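Local coordinates for protein putative prolyl-tRNA synthetase (Leishmania major, PDB 5XIL) that probably attaches L-proline to its cognate tRNA at the expense of ATP, as a class II aminoacyl-tRNA synthetase built here of catalytic, anticodon-binding and C-terminal zinc-binding regions, at residues E201-A206 against G473-C478; V221-Q226 against A469-A474; W342-W347 against P353-L358. All blocks are in the same frame, centred on the assembly; numbering follows the deposited sequence.

Contact 1 of 3, residues E201-A206 against G473-C478; sequences EKEKFA and GAKTLC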
loop_
_atom_site.group_PDB
_atom_site.type_symbol
_atom_site.label_atom_id
_atom_site.label_comp_id
_atom_site.label_asym_id
_atom_site.label_seq_id
_atom_site.Cartn_x
_atom_site.Cartn_y
_atom_site.Cartn_z
ATOM N N GLU A 201 19.229 27.441 9.059
ATOM C CA GLU A 201 20.403 26.607 9.442
ATOM C C GLU A 201 20.225 25.897 10.754
ATOM O O GLU A 201 20.523 24.697 10.887
ATOM C CB GLU A 201 21.680 27.472 9.489
ATOM C CG GLU A 201 22.267 27.770 8.143
ATOM C CD GLU A 201 22.813 26.543 7.427
ATOM O OE1 GLU A 201 23.519 25.699 8.015
ATOM O OE2 GLU A 201 22.564 26.452 6.219
ATOM N N LYS A 202 19.709 26.609 11.760
ATOM C CA LYS A 202 19.504 26.024 13.085
ATOM C C LYS A 202 18.481 24.853 13.030
ATOM O O LYS A 202 18.591 23.854 13.689
ATOM C CB LYS A 202 18.954 27.123 14.066
ATOM C CG LYS A 202 18.681 26.607 15.485
ATOM C CD LYS A 202 18.242 27.735 16.419
ATOM C CE LYS A 202 18.018 27.297 17.877
ATOM N NZ LYS A 202 17.647 28.382 18.925
ATOM N N GLU A 203 17.465 24.987 12.214
ATOM C CA GLU A 203 16.362 24.013 12.264
ATOM C C GLU A 203 16.400 22.902 11.216
ATOM O O GLU A 203 15.561 22.025 11.213
ATOM C CB GLU A 203 15.013 24.766 12.127
ATOM C CG GLU A 203 14.746 25.673 13.310
ATOM C CD GLU A 203 14.400 24.944 14.587
ATOM O OE1 GLU A 203 13.772 23.872 14.549
ATOM O OE2 GLU A 203 14.657 25.538 15.636
ATOM N N LYS A 204 17.369 22.923 10.338
ATOM C CA LYS A 204 17.484 21.871 9.348
ATOM C C LYS A 204 17.895 20.528 9.916
ATOM O O LYS A 204 18.360 20.412 11.058
ATOM C CB LYS A 204 18.459 22.269 8.275
ATOM C CG LYS A 204 19.902 22.204 8.713
ATOM C CD LYS A 204 20.779 22.753 7.608
ATOM C CE LYS A 204 22.217 22.253 7.730
ATOM N NZ LYS A 204 23.113 22.979 6.760
ATOM N N PHE A 205 17.754 19.527 9.095
ATOM C CA PHE A 205 18.281 18.205 9.430
ATOM C C PHE A 205 19.798 18.292 9.426
ATOM O O PHE A 205 20.426 18.689 8.414
ATOM C CB PHE A 205 17.822 17.191 8.415
ATOM C CG PHE A 205 18.467 15.830 8.582
ATOM C CD1 PHE A 205 18.624 15.249 9.855
ATOM C CD2 PHE A 205 18.994 15.176 7.507
ATOM C CE1 PHE A 205 19.252 14.002 10.013
ATOM C CE2 PHE A 205 19.576 13.922 7.651
ATOM C CZ PHE A 205 19.741 13.343 8.898
ATOM N N ALA A 206 20.363 17.917 10.564
ATOM C CA ALA A 206 21.780 18.161 10.901
ATOM C C ALA A 206 22.700 17.534 9.862
ATOM O O ALA A 206 23.635 18.188 9.421
ATOM C CB ALA A 206 22.100 17.599 12.303
ATOM N N GLY A 473 8.809 29.587 24.224
ATOM C CA GLY A 473 9.656 30.358 23.332
ATOM C C GLY A 473 9.209 30.139 21.888
ATOM O O GLY A 473 8.777 29.049 21.589
ATOM N N ALA A 474 9.361 31.135 21.009
ATOM C CA ALA A 474 9.062 30.964 19.599
ATOM C C ALA A 474 10.315 30.523 18.830
ATOM O O ALA A 474 11.365 31.179 18.902
ATOM C CB ALA A 474 8.611 32.268 19.025
ATOM N N LYS A 475 10.188 29.481 18.015
ATOM C CA LYS A 475 11.276 29.118 17.141
ATOM C C LYS A 475 10.976 29.584 15.753
ATOM O O LYS A 475 9.822 30.068 15.503
ATOM C CB LYS A 475 11.473 27.596 17.167
ATOM C CG LYS A 475 10.301 26.773 16.682
ATOM C CD LYS A 475 10.781 25.344 16.917
ATOM C CE LYS A 475 10.258 24.357 15.968
ATOM N NZ LYS A 475 11.131 23.141 16.169
ATOM N N THR A 476 11.911 29.402 14.819
ATOM C CA THR A 476 11.577 29.605 13.440
ATOM C C THR A 476 10.901 28.290 12.967
ATOM O O THR A 476 11.245 27.168 13.382
ATOM C CB THR A 476 12.715 29.942 12.516
ATOM O OG1 THR A 476 13.693 28.924 12.588
ATOM C CG2 THR A 476 13.355 31.314 12.874
ATOM N N LEU A 477 9.893 28.510 12.170
ATOM C CA LEU A 477 9.142 27.462 11.494
ATOM C C LEU A 477 9.695 27.257 10.057
ATOM O O LEU A 477 10.157 26.168 9.739
ATOM C CB LEU A 477 7.642 27.738 11.548
ATOM C CG LEU A 477 7.073 27.993 12.943
ATOM C CD1 LEU A 477 5.595 28.317 12.762
ATOM C CD2 LEU A 477 7.196 26.793 13.861
ATOM N N CYS A 478 9.764 28.305 9.247
ATOM C CA CYS A 478 10.419 28.234 7.955
ATOM C C CYS A 478 10.582 29.631 7.451
ATOM O O CYS A 478 9.890 30.570 7.920
ATOM C CB CYS A 478 9.654 27.423 6.898
ATOM S SG CYS A 478 8.131 28.180 6.366
HETATM O O HOH W 1 11.310 24.651 12.571
HETATM O O HOH W 2 14.482 28.329 15.684
#

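Contact 2 of 3, residues V221-Q226 against A469-A474; sequences VGRGCQ and APSMGA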
loop_
_atom_site.group_PDB
_atom_site.type_symbol
_atom_site.label_atom_id
_atom_site.label_comp_id
_atom_site.label_asym_id
_atom_site.label_seq_id
_atom_site.Cartn_x
_atom_site.Cartn_y
_atom_site.Cartn_z
ATOM N N VAL A 221 -4.535 26.211 19.714
ATOM C CA VAL A 221 -3.453 26.453 20.684
ATOM C C VAL A 221 -2.408 27.468 20.187
ATOM O O VAL A 221 -1.521 27.802 20.930
ATOM C CB VAL A 221 -2.760 25.176 21.180
ATOM C CG1 VAL A 221 -3.675 24.347 22.095
ATOM C CG2 VAL A 221 -2.148 24.286 20.080
ATOM N N GLY A 222 -2.557 27.963 18.975
ATOM C CA GLY A 222 -1.705 28.942 18.409
ATOM C C GLY A 222 -0.298 28.436 18.188
ATOM O O GLY A 222 0.667 29.174 18.426
ATOM N N ARG A 223 -0.177 27.223 17.705
ATOM C CA ARG A 223 1.155 26.610 17.500
ATOM C C ARG A 223 1.353 26.126 16.120
ATOM O O ARG A 223 0.406 25.706 15.405
ATOM C CB ARG A 223 1.395 25.489 18.471
ATOM C CG ARG A 223 1.309 25.860 19.942
ATOM C CD ARG A 223 1.675 24.733 20.891
ATOM N NE ARG A 223 1.810 25.358 22.199
ATOM C CZ ARG A 223 2.965 25.722 22.780
ATOM N NH1 ARG A 223 4.162 25.369 22.266
ATOM N NH2 ARG A 223 2.905 26.394 23.924
ATOM N N GLY A 224 2.597 26.222 15.664
ATOM C CA GLY A 224 3.020 25.641 14.369
ATOM C C GLY A 224 3.270 24.133 14.548
ATOM O O GLY A 224 3.541 23.647 15.650
ATOM N N CYS A 225 3.085 23.389 13.472
ATOM C CA CYS A 225 3.367 22.010 13.431
ATOM C C CYS A 225 4.062 21.712 12.126
ATOM O O CYS A 225 3.539 22.003 11.050
ATOM C CB CYS A 225 2.066 21.193 13.609
ATOM S SG CYS A 225 2.342 19.416 13.754
ATOM N N GLN A 226 5.222 21.099 12.164
ATOM C CA GLN A 226 5.912 20.702 10.931
ATOM C C GLN A 226 5.172 19.546 10.243
ATOM O O GLN A 226 4.980 18.488 10.814
ATOM C CB GLN A 226 7.336 20.308 11.288
ATOM C CG GLN A 226 8.128 19.699 10.207
ATOM C CD GLN A 226 9.467 19.217 10.674
ATOM O OE1 GLN A 226 10.311 20.024 11.054
ATOM N NE2 GLN A 226 9.636 17.918 10.736
ATOM N N ALA A 469 3.742 20.827 30.444
ATOM C CA ALA A 469 3.817 22.291 30.285
ATOM C C ALA A 469 4.523 22.711 28.965
ATOM O O ALA A 469 5.733 22.661 28.869
ATOM C CB ALA A 469 4.568 22.860 31.464
ATOM N N PRO A 470 3.772 23.122 27.924
ATOM C CA PRO A 470 4.476 23.255 26.626
ATOM C C PRO A 470 5.503 24.395 26.566
ATOM O O PRO A 470 5.494 25.277 27.400
ATOM C CB PRO A 470 3.319 23.491 25.631
ATOM C CG PRO A 470 2.277 24.161 26.470
ATOM C CD PRO A 470 2.336 23.394 27.780
ATOM N N SER A 471 6.371 24.380 25.569
ATOM C CA SER A 471 7.333 25.438 25.384
ATOM C C SER A 471 6.614 26.749 25.070
ATOM O O SER A 471 5.616 26.746 24.348
ATOM C CB SER A 471 8.308 25.060 24.241
ATOM O OG SER A 471 7.597 24.826 23.043
ATOM N N MET A 472 7.136 27.842 25.572
ATOM C CA MET A 472 6.655 29.189 25.300
ATOM C C MET A 472 7.545 30.014 24.444
ATOM O O MET A 472 7.072 31.049 23.883
ATOM C CB MET A 472 6.315 29.949 26.602
ATOM C CG MET A 472 5.257 29.256 27.436
ATOM S SD MET A 472 3.675 29.050 26.577
ATOM C CE MET A 472 2.974 27.660 27.467
ATOM N N GLY A 473 8.809 29.587 24.224
ATOM C CA GLY A 473 9.656 30.358 23.332
ATOM C C GLY A 473 9.209 30.139 21.888
ATOM O O GLY A 473 8.777 29.049 21.589
ATOM N N ALA A 474 9.361 31.135 21.009
ATOM C CA ALA A 474 9.062 30.964 19.599
ATOM C C ALA A 474 10.315 30.523 18.830
ATOM O O ALA A 474 11.365 31.179 18.902
ATOM C CB ALA A 474 8.611 32.268 19.025
#

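Contact 3 of 3, residues W342-W347 against P353-L358; sequences WRFNHW and PLRVEL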
loop_
_atom_site.group_PDB
_atom_site.type_symbol
_atom_site.label_atom_id
_atom_site.label_comp_id
_atom_site.label_asym_id
_atom_site.label_seq_id
_atom_site.Cartn_x
_atom_site.Cartn_y
_atom_site.Cartn_z
ATOM N N TRP A 342 -29.894 9.859 17.979
ATOM C CA TRP A 342 -28.701 9.201 18.455
ATOM C C TRP A 342 -27.775 8.841 17.282
ATOM O O TRP A 342 -26.530 9.003 17.352
ATOM C CB TRP A 342 -29.061 7.906 19.170
ATOM C CG TRP A 342 -27.925 7.234 19.858
ATOM C CD1 TRP A 342 -27.637 7.299 21.219
ATOM C CD2 TRP A 342 -26.914 6.367 19.272
ATOM N NE1 TRP A 342 -26.497 6.560 21.486
ATOM C CE2 TRP A 342 -26.042 5.970 20.327
ATOM C CE3 TRP A 342 -26.637 5.921 17.960
ATOM C CZ2 TRP A 342 -24.918 5.141 20.107
ATOM C CZ3 TRP A 342 -25.535 5.093 17.745
ATOM C CH2 TRP A 342 -24.679 4.716 18.824
ATOM N N ARG A 343 -28.367 8.270 16.240
ATOM C CA ARG A 343 -27.587 7.943 15.038
ATOM C C ARG A 343 -27.019 9.240 14.418
ATOM O O ARG A 343 -25.863 9.247 13.991
ATOM C CB ARG A 343 -28.425 7.141 14.051
ATOM C CG ARG A 343 -28.662 5.709 14.488
ATOM C CD ARG A 343 -29.637 5.028 13.565
ATOM N NE ARG A 343 -30.990 5.186 14.061
ATOM C CZ ARG A 343 -32.087 4.735 13.444
ATOM N NH1 ARG A 343 -32.028 4.152 12.245
ATOM N NH2 ARG A 343 -33.252 4.869 14.065
ATOM N N PHE A 344 -27.785 10.346 14.378
ATOM C CA PHE A 344 -27.286 11.546 13.783
ATOM C C PHE A 344 -26.011 11.937 14.571
ATOM O O PHE A 344 -25.003 12.410 14.004
ATOM C CB PHE A 344 -28.252 12.744 13.943
ATOM C CG PHE A 344 -29.478 12.744 13.045
ATOM C CD1 PHE A 344 -29.915 11.612 12.346
ATOM C CD2 PHE A 344 -30.242 13.908 12.968
ATOM C CE1 PHE A 344 -31.087 11.618 11.610
ATOM C CE2 PHE A 344 -31.401 13.907 12.195
ATOM C CZ PHE A 344 -31.803 12.782 11.523
ATOM N N ASN A 345 -26.097 11.838 15.890
ATOM C CA ASN A 345 -24.973 12.279 16.751
ATOM C C ASN A 345 -23.691 11.454 16.516
ATOM O O ASN A 345 -22.569 12.028 16.398
ATOM C CB ASN A 345 -25.330 12.201 18.243
ATOM C CG ASN A 345 -24.114 12.502 19.136
ATOM O OD1 ASN A 345 -23.691 13.681 19.305
ATOM N ND2 ASN A 345 -23.521 11.470 19.651
ATOM N N HIS A 346 -23.859 10.137 16.478
ATOM C CA HIS A 346 -22.810 9.199 16.260
ATOM C C HIS A 346 -22.003 9.532 15.003
ATOM O O HIS A 346 -20.786 9.574 15.013
ATOM C CB HIS A 346 -23.394 7.789 16.147
ATOM C CG HIS A 346 -22.405 6.740 15.734
ATOM N ND1 HIS A 346 -21.498 6.167 16.606
ATOM C CD2 HIS A 346 -22.216 6.117 14.540
ATOM C CE1 HIS A 346 -20.781 5.280 15.963
ATOM N NE2 HIS A 346 -21.202 5.222 14.715
ATOM N N TRP A 347 -22.693 9.713 13.882
ATOM C CA TRP A 347 -22.036 10.085 12.607
ATOM C C TRP A 347 -21.554 11.529 12.562
ATOM O O TRP A 347 -20.590 11.829 11.840
ATOM C CB TRP A 347 -22.979 9.781 11.428
ATOM C CG TRP A 347 -23.223 8.247 11.327
ATOM C CD1 TRP A 347 -24.358 7.540 11.709
ATOM C CD2 TRP A 347 -22.258 7.253 10.940
ATOM N NE1 TRP A 347 -24.150 6.221 11.541
ATOM C CE2 TRP A 347 -22.883 5.998 11.066
ATOM C CE3 TRP A 347 -20.962 7.307 10.442
ATOM C CZ2 TRP A 347 -22.240 4.801 10.750
ATOM C CZ3 TRP A 347 -20.311 6.090 10.096
ATOM C CH2 TRP A 347 -20.950 4.873 10.258
ATOM N N PRO A 353 -19.031 13.466 6.044
ATOM C CA PRO A 353 -19.278 14.731 5.369
ATOM C C PRO A 353 -20.788 15.098 5.133
ATOM O O PRO A 353 -21.165 16.274 5.270
ATOM C CB PRO A 353 -18.573 14.517 4.053
ATOM C CG PRO A 353 -17.383 13.698 4.358
ATOM C CD PRO A 353 -17.854 12.799 5.464
ATOM N N LEU A 354 -21.595 14.102 4.752
ATOM C CA LEU A 354 -23.004 14.367 4.394
ATOM C C LEU A 354 -23.879 13.366 5.070
ATOM O O LEU A 354 -23.545 12.149 5.155
ATOM C CB LEU A 354 -23.208 14.259 2.898
ATOM C CG LEU A 354 -22.523 15.250 1.971
ATOM C CD1 LEU A 354 -22.737 14.937 0.520
ATOM C CD2 LEU A 354 -22.901 16.662 2.350
ATOM N N ARG A 355 -25.007 13.824 5.593
ATOM C CA ARG A 355 -25.982 12.950 6.116
ATOM C C ARG A 355 -27.297 13.135 5.297
ATOM O O ARG A 355 -27.700 14.259 5.075
ATOM C CB ARG A 355 -26.299 13.272 7.536
ATOM C CG ARG A 355 -27.550 12.519 8.038
ATOM C CD ARG A 355 -27.868 12.809 9.486
ATOM N NE ARG A 355 -28.393 14.141 9.757
ATOM C CZ ARG A 355 -27.865 14.995 10.623
ATOM N NH1 ARG A 355 -26.707 14.726 11.244
ATOM N NH2 ARG A 355 -28.459 16.172 10.827
ATOM N N VAL A 356 -27.875 12.029 4.867
ATOM C CA VAL A 356 -29.154 12.002 4.137
ATOM C C VAL A 356 -30.166 11.457 5.120
ATOM O O VAL A 356 -29.987 10.382 5.636
ATOM C CB VAL A 356 -29.137 11.112 2.866
ATOM C CG1 VAL A 356 -30.592 10.967 2.338
ATOM C CG2 VAL A 356 -28.265 11.636 1.784
ATOM N N GLU A 357 -31.202 12.235 5.382
ATOM C CA GLU A 357 -32.286 11.874 6.252
ATOM C C GLU A 357 -33.458 11.536 5.320
ATOM O O GLU A 357 -33.858 12.394 4.527
ATOM C CB GLU A 357 -32.633 13.071 7.144
ATOM C CG GLU A 357 -31.443 13.697 7.856
ATOM C CD GLU A 357 -31.704 15.034 8.550
ATOM O OE1 GLU A 357 -32.897 15.446 8.649
ATOM O OE2 GLU A 357 -30.725 15.682 9.015
ATOM N N LEU A 358 -33.881 10.278 5.320
ATOM C CA LEU A 358 -34.816 9.763 4.319
ATOM C C LEU A 358 -36.087 9.368 5.101
ATOM O O LEU A 358 -36.122 8.409 5.910
ATOM C CB LEU A 358 -34.225 8.606 3.561
ATOM C CG LEU A 358 -34.724 8.308 2.164
ATOM C CD1 LEU A 358 -34.045 7.113 1.551
ATOM C CD2 LEU A 358 -36.188 8.001 2.139
HETATM O O HOH W 3 -24.823 12.704 11.025
#

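Contact 1 of 3, residues E201-A206 against G473-C478
The chain of Glu203 leaves with CG beside the backbone N and bends at chi2 (-72°), which carries the carboxylate across to Lys475. Lys475 answers with CG lodged between its own N and carbonyl carbon (chi1 62°), which sends the ammonium group out toward the acid. The contact sets the loop between strands 195-198 and 210-218 of the class II synthetase core against strand 475-480 of the C-terminal, zinc-binding region, and a salt bridge reinforced by water links the two. It shows how a direct ion pair and ordered solvent can share the work of docking two parts of a fold.

The two side chains cross at about a right angle. Lys475 NZ donates to Glu203 OE1 at 3.2 Å, reaching that oxygen on its syn side but 34° out of the carboxylate plane. Two waters carry the contact on to the strand backbone. One donates to Glu203 OE2 at 2.8 Å and accepts from Thr476 N at 2.9 Å; the other lies 2.6 Å from Thr476 O and 3.3 Å from Glu203 OE1. Both carboxylate oxygens are thereby tied to strand 475-480, which should limit rotation of the acid and probably stabilises its negative charge.

Thr476 touches the aliphatic part of the same acid. Its hydroxyl has polar partners of its own, Glu444 on the helix 441-455 and Thr200, while beyond it Leu477 and Cys478 both face Leu507 of the neighbouring strand in a classic beta bulge. Toward the loop, the meeting point is Thr476 OG1, which lies 3.5 Å from Glu203 CG.

Contact 2 of 3, residues V221-Q226 against A469-A474
The guanidinium of Arg223 carries Pro470 on one face and the backbone carbonyl of Ser471 at its edge. Pro470 CB sits 3.4 Å above the plane, displaced toward the rim, with the proline ring and the arginine chain crossing at about a right angle. Arg223, in a G1 beta bulge with Gly222 that faces Ile218, grips a single carbonyl oxygen end-on with two nitrogens. It stands at the start of strand 223-234 in the class II catalytic core, and its extended chain reaches the loop between helix 441-455 and strand 475-480 in the C-terminal region.

Ser471 O accepts from both terminal nitrogens, at 2.9 Å from Arg223 NH1 and 2.8 Å from Arg223 NH2. Neither bond is straight: the N-H...O angles are 140° and 147°, as expected when two nearly parallel N-H groups share one acceptor lying between them. The oxygen stays within 2° of the guanidinium plane, and the bonds fix where the end of the arginine sits. They go to the main chain of the loop, at a residue whose own side chain is exposed.

Arg223 NH1 also donates to Ser511 O, which brings the extreme C-terminus into the same junction. Met472, bent at chi2, turns its thioether back to the guanidinium edge, where its CE lies 3.8 Å from Arg223 NH2.

Contact 3 of 3, residues W342-W347 against P353-L358
Stacking dominates between Phe344 of helix 340-350 and Arg355 of strand 354-358, in the anticodon-binding domain. The guanidinium lies flat on the phenyl ring, planes 8° apart and centres 4.0 Å apart, and Arg355 CZ stands 3.9 Å from the ring centroid in a cation-pi interaction. A CH-pi contact accompanies it, with Arg355 CD also above that face. The bend at chi3 (72°) lets the arginine lay both its methylene and its charged end over one ring.

Ionic bonding works within the strand. Arg355 NE and NH2 both donate side-on to Glu357 OE2, each at 2.9 Å, and the acid packs obliquely against the far end of the phenyl ring near CE2 and CZ. Glu357 OE1 has a further salt-bridge partner in Arg378.

Solvent supplies a third link: a water accepts from Arg355 NH1 at 2.8 Å and donates to Phe344 O at 3.0 Å.

Since the hydrogen bonds to Glu357 lie in the guanidinium plane, they leave its flat surface available for the ring. Partial neutralisation by the acid may temper the cation-pi attraction, yet the same bonds, together with the water on NH1, probably help to hold the orientation that stacking needs.

Contacts 1 and 2 are neighbouring parts of one junction between the catalytic core and the C-terminal region, with centres 13 Å apart; they share Gly473 and Ala474, and Leu477 CD1 packs 4.0 Å from Gly224 CA. Metal sites lie around this junction without taking part in it. The zinc ion held by Cys438, Cys443 and Cys493 is about 11 Å from the side chain of Thr476 in contact 1, and a magnesium ion, at the site of Glu219 and His413, is about 11 Å from that of Arg223 in contact 2. Contact 3 is separate, inside the anticodon-binding domain, its centre 44 Å from contact 1 and 35 Å from contact 2.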